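Local coordinates for adenylation domain (Streptomyces sp., PDB 5N9X), which belongs to the ANL superfamily of AMP-binding enzymes, as an adenylation domain with a C-terminal subdomain, and binds adenosine-5'-triphosphate and threonine, at residues 183-191 / 215-223. Sequence-based numbering, arbitrary orientation.
Sequences NVTALFEAC and VWEIWGALS
Val184 meets Val215 where helices 181-191 and 213-222 of the ANL-type AMP-binding fold cross in the protein interior. The axes of the two short segments come within 11.3 Å at a crossing angle of -68°, and side chains carry the packing, with no hydrogen bond between the segments. The methyl CG1 of Val184 lies 3.9 Å from CG1 of Val215. Leu20 of helix 20-30 touches the side chains of both Val184 and Trp219. One turn on, Leu187 brings its CD2 methyl to CE3 of Trp216, the two side chains crossing at about a right angle.

Phe188 is the centre of the contact. With CG anti to the carbonyl carbon, the ring extends across to the backbone of the second helix. Its tip atom CZ sits 3.3 Å from Gly220 N. CZ also touches Trp219 CB, the two side chains crossing at about a right angle. Gly220 has no side chain, and CE1 of Phe188 comes within 3.4 Å of its CA. The carbonyl O of Trp216 lies at the ring edge, near its plane; this same oxygen accepts the helical bond from Gly220 N. The Phe188 ring and the six-membered ring of Trp216 are nearly parallel, with planes at 20°, but they are slid apart and barely overlap.

Trp216 itself has CG anti to N (chi1 167°), which turns the indole back toward the first helix. Its ring also meets His319 edge-to-face. His319 lines the threonine pocket, which places the Trp216 indole in its second shell, its side chain about 7 Å from the bound threonine. At the end of the first segment, Cys191 makes an oblique sulfur-aromatic contact with the same indole, its SG 3.9 Å from Trp216 CZ3.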
ATOM      1  N   ASN A 183      10.045 -11.736  -6.813  1.00  9.06           N
ATOM      2  CA  ASN A 183       9.996 -10.585  -5.915  1.00 11.05           C
ATOM      3  C   ASN A 183       9.057 -10.888  -4.735  1.00 13.31           C
ATOM      4  O   ASN A 183       9.476 -10.811  -3.575  1.00 10.78           O
ATOM      5  CB  ASN A 183       9.536  -9.302  -6.618  1.00 11.79           C
ATOM      6  CG  ASN A 183      10.476  -8.839  -7.738  1.00 10.40           C
ATOM      7  OD1 ASN A 183      10.009  -8.387  -8.759  1.00 11.39           O
ATOM      8  ND2 ASN A 183      11.788  -8.901  -7.516  1.00 12.73           N
ATOM      9  N   VAL A 184       7.803 -11.253  -5.025  1.00  7.73           N
ATOM     10  CA  VAL A 184       6.878 -11.558  -3.938  1.00 11.87           C
ATOM     11  C   VAL A 184       7.309 -12.728  -3.043  1.00 13.15           C
ATOM     12  O   VAL A 184       7.181 -12.644  -1.814  1.00 13.27           O
ATOM     13  CB  VAL A 184       5.445 -11.883  -4.419  1.00 12.37           C
ATOM     14  CG1 VAL A 184       4.499 -11.748  -3.237  1.00  7.87           C
ATOM     15  CG2 VAL A 184       5.002 -10.949  -5.510  1.00  9.27           C
ATOM     16  N   THR A 185       7.795 -13.821  -3.639  1.00 12.14           N
ATOM     17  CA  THR A 185       8.220 -14.944  -2.815  1.00 13.67           C
ATOM     18  C   THR A 185       9.422 -14.525  -1.954  1.00 12.22           C
ATOM     19  O   THR A 185       9.510 -14.940  -0.798  1.00 13.17           O
ATOM     20  CB  THR A 185       8.496 -16.258  -3.659  1.00 20.20           C
ATOM     21  OG1 THR A 185       9.497 -16.045  -4.664  1.00 17.85           O
ATOM     22  CG2 THR A 185       7.205 -16.754  -4.315  1.00 16.07           C
ATOM     23  N   ALA A 186      10.303 -13.664  -2.458  1.00 10.93           N
ATOM     24  CA  ALA A 186      11.366 -13.128  -1.596  1.00 10.13           C
ATOM     25  C   ALA A 186      10.803 -12.314  -0.418  1.00 10.57           C
ATOM     26  O   ALA A 186      11.377 -12.335   0.664  1.00 13.72           O
ATOM     27  CB  ALA A 186      12.354 -12.271  -2.400  1.00  7.54           C
ATOM     28  N   LEU A 187       9.695 -11.606  -0.620  1.00  9.21           N
ATOM     29  CA  LEU A 187       9.048 -10.869   0.473  1.00 11.92           C
ATOM     30  C   LEU A 187       8.712 -11.792   1.669  1.00 13.83           C
ATOM     31  O   LEU A 187       9.143 -11.557   2.803  1.00 13.17           O
ATOM     32  CB  LEU A 187       7.774 -10.162  -0.028  1.00  9.98           C
ATOM     33  CG  LEU A 187       6.924  -9.535   1.100  1.00 14.02           C
ATOM     34  CD1 LEU A 187       7.696  -8.450   1.836  1.00  8.83           C
ATOM     35  CD2 LEU A 187       5.597  -9.008   0.626  1.00  6.73           C
ATOM     36  N   PHE A 188       7.966 -12.857   1.397  1.00 15.35           N
ATOM     37  CA  PHE A 188       7.530 -13.769   2.459  1.00 20.85           C
ATOM     38  C   PHE A 188       8.672 -14.560   3.046  1.00 16.86           C
ATOM     39  O   PHE A 188       8.652 -14.838   4.236  1.00 20.32           O
ATOM     40  CB  PHE A 188       6.404 -14.693   1.955  1.00  9.64           C
ATOM     41  CG  PHE A 188       5.093 -13.974   1.811  1.00 17.27           C
ATOM     42  CD1 PHE A 188       4.230 -13.847   2.901  1.00  9.05           C
ATOM     43  CD2 PHE A 188       4.763 -13.333   0.610  1.00 11.64           C
ATOM     44  CE1 PHE A 188       3.040 -13.148   2.777  1.00 12.84           C
ATOM     45  CE2 PHE A 188       3.580 -12.630   0.483  1.00  8.65           C
ATOM     46  CZ  PHE A 188       2.720 -12.530   1.568  1.00  9.66           C
ATOM     47  N   GLU A 189       9.686 -14.897   2.255  1.00 14.37           N
ATOM     48  CA  GLU A 189      10.877 -15.462   2.889  1.00 17.97           C
ATOM     49  C   GLU A 189      11.559 -14.447   3.839  1.00 19.47           C
ATOM     50  O   GLU A 189      11.924 -14.804   4.952  1.00 16.71           O
ATOM     51  CB  GLU A 189      11.874 -15.997   1.855  1.00 19.06           C
ATOM     52  CG  GLU A 189      12.750 -17.148   2.395  1.00 31.86           C
ATOM     53  CD  GLU A 189      11.950 -18.434   2.720  1.00 42.39           C
ATOM     54  OE1 GLU A 189      11.198 -18.910   1.838  1.00 35.00           O
ATOM     55  OE2 GLU A 189      12.075 -18.966   3.859  1.00 36.79           O
ATOM     56  N   ALA A 190      11.696 -13.190   3.431  1.00 14.72           N
ATOM     57  CA  ALA A 190      12.327 -12.192   4.300  1.00 19.84           C
ATOM     58  C   ALA A 190      11.601 -12.053   5.654  1.00 24.70           C
ATOM     59  O   ALA A 190      12.223 -11.731   6.678  1.00 18.05           O
ATOM     60  CB  ALA A 190      12.386 -10.842   3.601  1.00 14.10           C
ATOM     61  N   CYS A 191      10.290 -12.297   5.635  1.00 19.21           N
ATOM     62  CA  CYS A 191       9.418 -12.065   6.781  1.00 17.38           C
ATOM     63  C   CYS A 191       9.190 -13.307   7.645  1.00 16.39           C
ATOM     64  O   CYS A 191       8.603 -13.229   8.721  1.00 21.76           O
ATOM     65  CB  CYS A 191       8.075 -11.554   6.288  1.00 16.41           C
ATOM     66  SG  CYS A 191       8.104  -9.870   5.748  1.00 16.27           S
ATOM     67  N   VAL A 215      -1.664  -7.504  -1.815  1.00 19.89           N
ATOM     68  CA  VAL A 215      -0.753  -8.631  -2.084  1.00 13.64           C
ATOM     69  C   VAL A 215      -0.239  -9.286  -0.813  1.00 11.00           C
ATOM     70  O   VAL A 215      -0.212 -10.497  -0.677  1.00 11.38           O
ATOM     71  CB  VAL A 215       0.445  -8.170  -2.904  1.00 11.67           C
ATOM     72  CG1 VAL A 215       1.369  -9.339  -3.255  1.00  7.26           C
ATOM     73  CG2 VAL A 215      -0.045  -7.475  -4.164  1.00 11.95           C
ATOM     74  N   TRP A 216       0.171  -8.451   0.118  1.00 10.41           N
ATOM     75  CA  TRP A 216       0.585  -8.919   1.415  1.00  9.84           C
ATOM     76  C   TRP A 216      -0.580  -9.598   2.114  1.00 11.78           C
ATOM     77  O   TRP A 216      -0.434 -10.661   2.708  1.00  7.64           O
ATOM     78  CB  TRP A 216       1.123  -7.741   2.203  1.00  7.54           C
ATOM     79  CG  TRP A 216       1.340  -7.916   3.639  1.00  8.05           C
ATOM     80  CD1 TRP A 216       0.615  -7.351   4.629  1.00  7.57           C
ATOM     81  CD2 TRP A 216       2.396  -8.653   4.276  1.00 10.74           C
ATOM     82  NE1 TRP A 216       1.132  -7.693   5.852  1.00 11.02           N
ATOM     83  CE2 TRP A 216       2.233  -8.489   5.667  1.00 11.94           C
ATOM     84  CE3 TRP A 216       3.461  -9.439   3.807  1.00  7.31           C
ATOM     85  CZ2 TRP A 216       3.100  -9.095   6.610  1.00 10.42           C
ATOM     86  CZ3 TRP A 216       4.312 -10.040   4.738  1.00  5.76           C
ATOM     87  CH2 TRP A 216       4.125  -9.864   6.124  1.00  7.13           C
ATOM     88  N   GLU A 217      -1.741  -8.968   2.019  1.00 13.79           N
ATOM     89  CA  GLU A 217      -2.914  -9.464   2.701  1.00 13.77           C
ATOM     90  C   GLU A 217      -3.349 -10.809   2.104  1.00 13.25           C
ATOM     91  O   GLU A 217      -3.511 -11.784   2.826  1.00 13.75           O
ATOM     92  CB  GLU A 217      -4.057  -8.434   2.639  1.00 13.70           C
ATOM     93  CG  GLU A 217      -3.850  -7.212   3.535  1.00 17.63           C
ATOM     94  CD  GLU A 217      -4.943  -6.134   3.370  1.00 20.77           C
ATOM     95  OE1 GLU A 217      -5.559  -6.036   2.285  1.00 18.16           O
ATOM     96  OE2 GLU A 217      -5.178  -5.374   4.334  1.00 23.32           O
ATOM     97  N   ILE A 218      -3.534 -10.852   0.795  1.00 10.32           N
ATOM     98  CA  ILE A 218      -3.975 -12.075   0.120  1.00 11.94           C
ATOM     99  C   ILE A 218      -3.007 -13.249   0.320  1.00 15.96           C
ATOM    100  O   ILE A 218      -3.409 -14.359   0.724  1.00 11.71           O
ATOM    101  CB  ILE A 218      -4.147 -11.842  -1.413  1.00 11.46           C
ATOM    102  CG1 ILE A 218      -5.351 -10.940  -1.706  1.00 13.42           C
ATOM    103  CG2 ILE A 218      -4.227 -13.161  -2.162  1.00  9.86           C
ATOM    104  CD1 ILE A 218      -5.200 -10.079  -3.017  1.00 18.66           C
ATOM    105  N   TRP A 219      -1.722 -12.990   0.045  1.00 11.75           N
ATOM    106  CA  TRP A 219      -0.732 -14.049   0.061  1.00  9.49           C
ATOM    107  C   TRP A 219      -0.251 -14.367   1.470  1.00  9.87           C
ATOM    108  O   TRP A 219       0.194 -15.485   1.730  1.00 15.42           O
ATOM    109  CB  TRP A 219       0.413 -13.679  -0.876  1.00  7.92           C
ATOM    110  CG  TRP A 219      -0.078 -13.865  -2.254  1.00 12.72           C
ATOM    111  CD1 TRP A 219      -0.405 -12.887  -3.160  1.00 11.08           C
ATOM    112  CD2 TRP A 219      -0.401 -15.109  -2.877  1.00 13.91           C
ATOM    113  NE1 TRP A 219      -0.877 -13.451  -4.307  1.00  8.75           N
ATOM    114  CE2 TRP A 219      -0.882 -14.812  -4.171  1.00 12.51           C
ATOM    115  CE3 TRP A 219      -0.320 -16.447  -2.471  1.00 11.91           C
ATOM    116  CZ2 TRP A 219      -1.289 -15.815  -5.068  1.00 11.47           C
ATOM    117  CZ3 TRP A 219      -0.712 -17.436  -3.358  1.00 10.36           C
ATOM    118  CH2 TRP A 219      -1.190 -17.120  -4.639  1.00 12.99           C
ATOM    119  N   GLY A 220      -0.362 -13.411   2.377  1.00  9.72           N
ATOM    120  CA  GLY A 220      -0.195 -13.699   3.792  1.00  9.58           C
ATOM    121  C   GLY A 220      -1.055 -14.904   4.160  1.00 13.52           C
ATOM    122  O   GLY A 220      -0.572 -15.879   4.740  1.00 10.33           O
ATOM    123  N   ALA A 221      -2.323 -14.840   3.761  1.00 13.14           N
ATOM    124  CA  ALA A 221      -3.289 -15.901   4.016  1.00 12.83           C
ATOM    125  C   ALA A 221      -3.092 -17.151   3.167  1.00 13.92           C
ATOM    126  O   ALA A 221      -2.972 -18.259   3.688  1.00 21.82           O
ATOM    127  CB  ALA A 221      -4.691 -15.369   3.807  1.00 10.91           C
ATOM    128  N   LEU A 222      -3.091 -16.978   1.856  1.00 13.41           N
ATOM    129  CA  LEU A 222      -3.151 -18.094   0.930  1.00 12.99           C
ATOM    130  C   LEU A 222      -1.851 -18.917   0.844  1.00 19.39           C
ATOM    131  O   LEU A 222      -1.866 -20.059   0.365  1.00 12.22           O
ATOM    132  CB  LEU A 222      -3.530 -17.573  -0.454  1.00 11.99           C
ATOM    133  CG  LEU A 222      -4.974 -17.122  -0.733  1.00 12.51           C
ATOM    134  CD1 LEU A 222      -5.192 -16.996  -2.235  1.00  6.51           C
ATOM    135  CD2 LEU A 222      -6.039 -18.028  -0.075  1.00  9.78           C
ATOM    136  N   SER A 223      -0.728 -18.342   1.288  1.00 14.28           N
ATOM    137  CA  SER A 223       0.551 -19.069   1.315  1.00 12.40           C
ATOM    138  C   SER A 223       0.740 -19.971   2.540  1.00 14.60           C
ATOM    139  O   SER A 223       1.654 -20.805   2.580  1.00 17.33           O
ATOM    140  CB  SER A 223       1.708 -18.082   1.237  1.00 15.95           C
ATOM    141  OG  SER A 223       2.060 -17.597   2.526  1.00 17.28           O
TER